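Metal-independent carbonic anhydrase (Nostoc sp. PCC 7120 = FACHB-418, PDB 7C5V) hydrates carbon dioxide to bicarbonate without needing a metal cofactor, working as a homotetramer built as a dimer of dimers. Local coordinates at residues T45-K50 with F111-W116; A133-N138 with W155-D160. All coordinates share one frame; numbering follows the deposited sequence.

Contact 1 (T45-K50 with F111-W116)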
loop_
_atom_site.group_PDB
_atom_site.type_symbol
_atom_site.label_atom_id
_atom_site.label_comp_id
_atom_site.label_asym_id
_atom_site.label_seq_id
_atom_site.Cartn_x
_atom_site.Cartn_y
_atom_site.Cartn_z
ATOM N N THR A 45 16.647 -20.482 -25.323
ATOM C CA THR A 45 16.507 -21.824 -25.865
ATOM C C THR A 45 15.694 -21.816 -27.143
ATOM O O THR A 45 15.944 -22.632 -28.045
ATOM C CB THR A 45 15.865 -22.717 -24.808
ATOM O OG1 THR A 45 16.808 -22.910 -23.742
ATOM C CG2 THR A 45 15.416 -24.058 -25.386
ATOM N N THR A 46 14.742 -20.889 -27.258
ATOM C CA THR A 46 13.991 -20.784 -28.504
ATOM C C THR A 46 14.858 -20.218 -29.628
ATOM O O THR A 46 14.718 -20.631 -30.786
ATOM C CB THR A 46 12.732 -19.943 -28.284
ATOM O OG1 THR A 46 11.770 -20.725 -27.553
ATOM C CG2 THR A 46 12.122 -19.520 -29.617
ATOM N N TYR A 47 15.775 -19.302 -29.310
ATOM C CA TYR A 47 16.683 -18.787 -30.325
ATOM C C TYR A 47 17.524 -19.912 -30.919
ATOM O O TYR A 47 17.457 -20.185 -32.124
ATOM C CB TYR A 47 17.571 -17.711 -29.717
ATOM C CG TYR A 47 18.529 -17.065 -30.695
ATOM C CD1 TYR A 47 18.061 -16.353 -31.802
ATOM C CD2 TYR A 47 19.899 -17.140 -30.498
ATOM C CE1 TYR A 47 18.933 -15.746 -32.676
ATOM C CE2 TYR A 47 20.781 -16.536 -31.369
ATOM C CZ TYR A 47 20.301 -15.841 -32.456
ATOM O OH TYR A 47 21.205 -15.243 -33.320
ATOM N N ASP A 48 18.312 -20.589 -30.075
ATOM C CA ASP A 48 19.143 -21.697 -30.537
ATOM C C ASP A 48 18.344 -22.748 -31.304
ATOM O O ASP A 48 18.889 -23.424 -32.185
ATOM C CB ASP A 48 19.833 -22.357 -29.353
ATOM C CG ASP A 48 20.679 -21.399 -28.568
ATOM O OD1 ASP A 48 20.949 -20.280 -29.049
ATOM O OD2 ASP A 48 21.069 -21.767 -27.443
ATOM N N ALA A 49 17.065 -22.911 -30.993
ATOM C CA ALA A 49 16.297 -23.982 -31.603
ATOM C C ALA A 49 15.300 -23.519 -32.652
ATOM O O ALA A 49 14.679 -24.375 -33.292
ATOM C CB ALA A 49 15.551 -24.786 -30.528
ATOM N N LYS A 50 15.125 -22.207 -32.858
ATOM C CA LYS A 50 14.103 -21.738 -33.793
ATOM C C LYS A 50 14.446 -20.429 -34.503
ATOM O O LYS A 50 13.728 -20.041 -35.430
ATOM C CB LYS A 50 12.751 -21.577 -33.081
ATOM C CG LYS A 50 12.108 -22.866 -32.570
ATOM C CD LYS A 50 10.588 -22.773 -32.535
ATOM C CE LYS A 50 10.027 -23.475 -31.304
ATOM N NZ LYS A 50 8.553 -23.646 -31.367
ATOM N N PHE A 111 20.785 -9.624 -25.298
ATOM C CA PHE A 111 21.320 -10.289 -24.108
ATOM C C PHE A 111 20.795 -11.716 -23.935
ATOM O O PHE A 111 21.535 -12.613 -23.510
ATOM C CB PHE A 111 20.990 -9.444 -22.884
ATOM C CG PHE A 111 21.332 -10.092 -21.593
ATOM C CD1 PHE A 111 20.433 -10.956 -20.975
ATOM C CD2 PHE A 111 22.556 -9.834 -20.985
ATOM C CE1 PHE A 111 20.746 -11.557 -19.779
ATOM C CE2 PHE A 111 22.880 -10.421 -19.786
ATOM C CZ PHE A 111 21.972 -11.290 -19.181
ATOM N N ALA A 112 19.523 -11.945 -24.246
ATOM C CA ALA A 112 18.918 -13.257 -24.047
ATOM C C ALA A 112 19.308 -14.280 -25.111
ATOM O O ALA A 112 18.874 -15.436 -25.023
ATOM C CB ALA A 112 17.390 -13.133 -24.004
ATOM N N LEU A 113 20.106 -13.902 -26.108
ATOM C CA LEU A 113 20.460 -14.798 -27.203
ATOM C C LEU A 113 21.756 -15.574 -26.951
ATOM O O LEU A 113 22.212 -16.295 -27.842
ATOM C CB LEU A 113 20.559 -13.996 -28.502
ATOM C CG LEU A 113 19.349 -13.076 -28.748
ATOM C CD1 LEU A 113 19.423 -12.393 -30.111
ATOM C CD2 LEU A 113 18.026 -13.832 -28.587
ATOM N N SER A 114 22.347 -15.453 -25.759
ATOM C CA SER A 114 23.625 -16.079 -25.413
ATOM C C SER A 114 23.473 -17.524 -24.950
ATOM O O SER A 114 24.212 -17.969 -24.065
ATOM C CB SER A 114 24.335 -15.253 -24.339
ATOM O OG SER A 114 24.198 -13.859 -24.549
ATOM N N SER A 115 22.524 -18.271 -25.510
ATOM C CA SER A 115 22.411 -19.711 -25.271
ATOM C C SER A 115 22.411 -20.024 -23.780
ATOM O O SER A 115 23.149 -20.890 -23.304
ATOM C CB SER A 115 23.534 -20.471 -25.978
ATOM O OG SER A 115 23.270 -20.596 -27.372
ATOM N N TRP A 116 21.605 -19.271 -23.032
ATOM C CA TRP A 116 21.507 -19.486 -21.598
ATOM C C TRP A 116 20.807 -20.808 -21.335
ATOM O O TRP A 116 20.048 -21.300 -22.171
ATOM C CB TRP A 116 20.745 -18.348 -20.924
ATOM C CG TRP A 116 21.367 -17.019 -21.121
ATOM C CD1 TRP A 116 20.836 -15.949 -21.790
ATOM C CD2 TRP A 116 22.649 -16.601 -20.642
ATOM N NE1 TRP A 116 21.714 -14.883 -21.752
ATOM C CE2 TRP A 116 22.833 -15.258 -21.056
ATOM C CE3 TRP A 116 23.663 -17.230 -19.905
ATOM C CZ2 TRP A 116 23.991 -14.539 -20.757
ATOM C CZ3 TRP A 116 24.816 -16.510 -19.603
ATOM C CH2 TRP A 116 24.968 -15.179 -20.028
#

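Contact 2 (A133-N138 with W155-D160)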
loop_
_atom_site.group_PDB
_atom_site.type_symbol
_atom_site.label_atom_id
_atom_site.label_comp_id
_atom_site.label_asym_id
_atom_site.label_seq_id
_atom_site.Cartn_x
_atom_site.Cartn_y
_atom_site.Cartn_z
ATOM N N ALA A 133 6.630 -5.725 -3.567
ATOM C CA ALA A 133 7.711 -6.432 -2.892
ATOM C C ALA A 133 9.014 -6.189 -3.644
ATOM O O ALA A 133 9.053 -6.250 -4.878
ATOM C CB ALA A 133 7.417 -7.930 -2.792
ATOM N N THR A 134 10.070 -5.891 -2.901
ATOM C CA THR A 134 11.391 -5.689 -3.476
ATOM C C THR A 134 12.315 -6.808 -3.034
ATOM O O THR A 134 12.309 -7.209 -1.866
ATOM C CB THR A 134 11.987 -4.341 -3.071
ATOM O OG1 THR A 134 11.061 -3.295 -3.368
ATOM C CG2 THR A 134 13.280 -4.077 -3.828
ATOM N N THR A 135 13.104 -7.319 -3.969
ATOM C CA THR A 135 14.190 -8.228 -3.648
ATOM C C THR A 135 15.510 -7.619 -4.088
ATOM O O THR A 135 15.574 -6.874 -5.075
ATOM C CB THR A 135 14.023 -9.563 -4.329
ATOM O OG1 THR A 135 14.283 -9.373 -5.717
ATOM C CG2 THR A 135 12.616 -10.093 -4.138
ATOM N N MET A 136 16.570 -7.936 -3.344
ATOM C CA MET A 136 17.918 -7.578 -3.758
ATOM C C MET A 136 18.836 -8.730 -3.401
ATOM O O MET A 136 18.724 -9.307 -2.317
ATOM C CB MET A 136 18.395 -6.285 -3.104
ATOM C CG MET A 136 19.889 -6.089 -3.221
ATOM S SD MET A 136 20.441 -4.589 -2.414
ATOM C CE MET A 136 19.832 -3.340 -3.515
ATOM N N GLY A 137 19.711 -9.083 -4.328
ATOM C CA GLY A 137 20.620 -10.198 -4.150
ATOM C C GLY A 137 21.387 -10.463 -5.432
ATOM O O GLY A 137 21.595 -9.545 -6.236
ATOM N N ASN A 138 21.792 -11.710 -5.656
ATOM C CA ASN A 138 22.520 -12.079 -6.856
ATOM C C ASN A 138 21.647 -12.928 -7.761
ATOM O O ASN A 138 20.746 -13.642 -7.304
ATOM C CB ASN A 138 23.798 -12.851 -6.524
ATOM C CG ASN A 138 24.849 -11.984 -5.887
ATOM O OD1 ASN A 138 25.439 -12.355 -4.880
ATOM N ND2 ASN A 138 25.094 -10.819 -6.473
ATOM N N TRP A 155 14.866 -6.149 -7.839
ATOM C CA TRP A 155 13.586 -6.289 -8.505
ATOM C C TRP A 155 12.510 -5.654 -7.642
ATOM O O TRP A 155 12.586 -5.670 -6.411
ATOM C CB TRP A 155 13.242 -7.759 -8.736
ATOM C CG TRP A 155 13.655 -8.300 -10.073
ATOM C CD1 TRP A 155 13.548 -7.679 -11.283
ATOM C CD2 TRP A 155 14.230 -9.587 -10.331
ATOM N NE1 TRP A 155 14.017 -8.497 -12.277
ATOM C CE2 TRP A 155 14.440 -9.677 -11.722
ATOM C CE3 TRP A 155 14.582 -10.676 -9.520
ATOM C CZ2 TRP A 155 14.986 -10.809 -12.324
ATOM C CZ3 TRP A 155 15.132 -11.792 -10.112
ATOM C CH2 TRP A 155 15.328 -11.853 -11.506
ATOM N N GLN A 156 11.505 -5.086 -8.286
ATOM C CA GLN A 156 10.301 -4.693 -7.577
ATOM C C GLN A 156 9.129 -5.320 -8.305
ATOM O O GLN A 156 9.036 -5.212 -9.533
ATOM C CB GLN A 156 10.135 -3.174 -7.486
ATOM C CG GLN A 156 9.483 -2.706 -6.204
ATOM C CD GLN A 156 9.111 -1.234 -6.220
ATOM O OE1 GLN A 156 8.312 -0.782 -5.393
ATOM N NE2 GLN A 156 9.687 -0.479 -7.144
ATOM N N PHE A 157 8.268 -5.998 -7.549
ATOM C CA PHE A 157 7.098 -6.681 -8.070
ATOM C C PHE A 157 5.843 -5.998 -7.550
ATOM O O PHE A 157 5.721 -5.765 -6.346
ATOM C CB PHE A 157 7.089 -8.144 -7.641
ATOM C CG PHE A 157 8.237 -8.943 -8.178
ATOM C CD1 PHE A 157 8.191 -9.460 -9.465
ATOM C CD2 PHE A 157 9.349 -9.195 -7.389
ATOM C CE1 PHE A 157 9.232 -10.209 -9.960
ATOM C CE2 PHE A 157 10.384 -9.941 -7.882
ATOM C CZ PHE A 157 10.326 -10.455 -9.171
ATOM N N LEU A 158 4.917 -5.695 -8.449
ATOM C CA LEU A 158 3.603 -5.171 -8.112
ATOM C C LEU A 158 2.558 -6.251 -8.394
ATOM O O LEU A 158 2.592 -6.882 -9.454
ATOM C CB LEU A 158 3.323 -3.910 -8.934
ATOM C CG LEU A 158 1.899 -3.373 -9.070
ATOM C CD1 LEU A 158 1.420 -2.836 -7.767
ATOM C CD2 LEU A 158 1.862 -2.279 -10.097
ATOM N N LYS A 159 1.643 -6.474 -7.452
ATOM C CA LYS A 159 0.523 -7.385 -7.669
ATOM C C LYS A 159 -0.612 -6.613 -8.340
ATOM O O LYS A 159 -1.181 -5.693 -7.738
ATOM C CB LYS A 159 0.073 -7.995 -6.349
ATOM C CG LYS A 159 -0.858 -9.173 -6.495
ATOM C CD LYS A 159 -0.651 -10.102 -5.336
ATOM C CE LYS A 159 -1.849 -10.989 -5.120
ATOM N NZ LYS A 159 -1.674 -11.864 -3.927
ATOM N N ASP A 160 -0.939 -6.974 -9.588
ATOM C CA ASP A 160 -1.912 -6.193 -10.342
ATOM C C ASP A 160 -3.336 -6.607 -9.979
ATOM O O ASP A 160 -3.561 -7.586 -9.267
ATOM C CB ASP A 160 -1.681 -6.299 -11.860
ATOM C CG ASP A 160 -1.948 -7.706 -12.444
ATOM O OD1 ASP A 160 -2.414 -8.634 -11.735
ATOM O OD2 ASP A 160 -1.682 -7.870 -13.660
#

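Contact 1 (T45-K50 with F111-W116)
Tyr47 lays one face of its ring against Leu113, whose CB stands 4.1 Å from the ring centroid and 25° off the ring normal, the geometry of a CH-pi contact. Leu113 CB is displaced toward the rim, 3.8 Å from Tyr47 CD2, while Leu113 CD2 reaches the inner end of the ring at Tyr47 CG, 3.9 Å away. The two side chains cross at about a right angle, and Tyr47 CG, anti to its own N (chi1 -178°), helps direct the ring toward the loop. Beside this packing, Ser115 OG donates to Asp48 OD2, a bond whose modelled length is doubtful at this resolution. The same carboxylate oxygen forms a salt bridge with Arg117, so the hydroxyl and the guanidinium share one acceptor. Replacing Tyr47 by an alanine is likely to leave Leu113 CB and CD2 without the ring they pack on, opening a gap between helix and loop.

Behind this layer the 111-116 segment is braced internally. Phe111 O accepts Trp116 NE1 at 2.9 Å, with an N-H...O angle of 159°, and also Ser114 OG at 3.1 Å, the two donors coming from opposite faces of the carbonyl plane. Ser114 CB lies over one face of the indole, and Trp116 itself packs on Leu40 and Ser44 of helix 26-50. Phe111 is backbone-bonded to Tyr97, a hydrogencarbonate-binding residue. The contact therefore fastens the C-terminal end of the long helix to the 3-10 turn and loop leading into strand 116-128, an arrangement consistent with an NTF2-like alpha+beta fold, in which a long helix packs on a curved sheet.

Contact 2 (A133-N138 with W155-D160)
Four backbone hydrogen bonds join Ala133 to Phe157 and Thr135 to Trp155, each pair bonded in both directions. Ala133 N reaches Phe157 O at 2.9 Å and Phe157 N reaches Ala133 O at 2.8 Å, the latter nearly straight (169° at the hydrogen). Thr135 N lies 3.0 Å from Trp155 O, and Trp155 N lies 2.9 Å from Thr135 O. Thr134 and Gln156 face each other between them as a non-hydrogen-bonded pair. The strand directions, 159° apart, are antiparallel, and the three paired positions set the register of the hairpin formed by 132-143 and 148-159.

Weaker CA-H...O contacts supplement these bonds. Gln156 CA sits 3.4 Å from Ala133 O, and Thr134 CA 3.2 Å from Trp155 O, so each of these carbonyls meets a C-H as well as an N-H.

Side-chain packing occupies the face carrying Ala133, Thr135, Trp155 and Phe157. The Thr135 OG1 hydroxyl, placed between its backbone N and carbonyl carbon (chi1 72°), makes a van der Waals contact with Trp155 CB at 3.6 Å and lies near the indole plane at its edge. Phe157 CZ stands over one indole face, offset toward the rim. Helix 26-50 packs on this side: Val29 meets Ala133 and Thr135, Ala32 meets Phe157, and Trp36 meets Trp155 edge-to-face.

Polar contacts mark the other face. Thr134 OG1 rests 3.3 Å from Gln156 CG, but bonds to Gln156 NE2 of the second subunit; reciprocally, Gln156 NE2 binds Thr134 OG1 of that subunit and, at home, Thr169 OG1. Buried Thr134 OG1 and Gln156 NE2 thus have protein partners: one face packs mainly by aromatic and aliphatic groups under helix 26-50, while the Thr134/Gln156 face forms part of a subunit interface, joined by reciprocal hydrogen bonds.

In the fold
Contact 1 closes before contact 2 opens along the chain, and the two lie on opposite sides of its centre, 25 Å apart between centres and about 9 Å between nearest atoms, without touching. Helix 26-50 links them: its C-terminal end is part of contact 1, while its earlier turns pack on the sheet at contact 2. Each also has a tryptophan within about 9 to 11 Å of hydrogencarbonate-binding side chains. The Trp116 side chain is about 9 Å from those of both Thr79 and Tyr97, and the Trp155 side chain about 10 Å from that of Thr79 and 11 Å from that of Tyr97. At these separations neither tryptophan side chain touches those of Thr79 or Tyr97. Contact 2 additionally meets two other subunits, whereas contact 1 meets none.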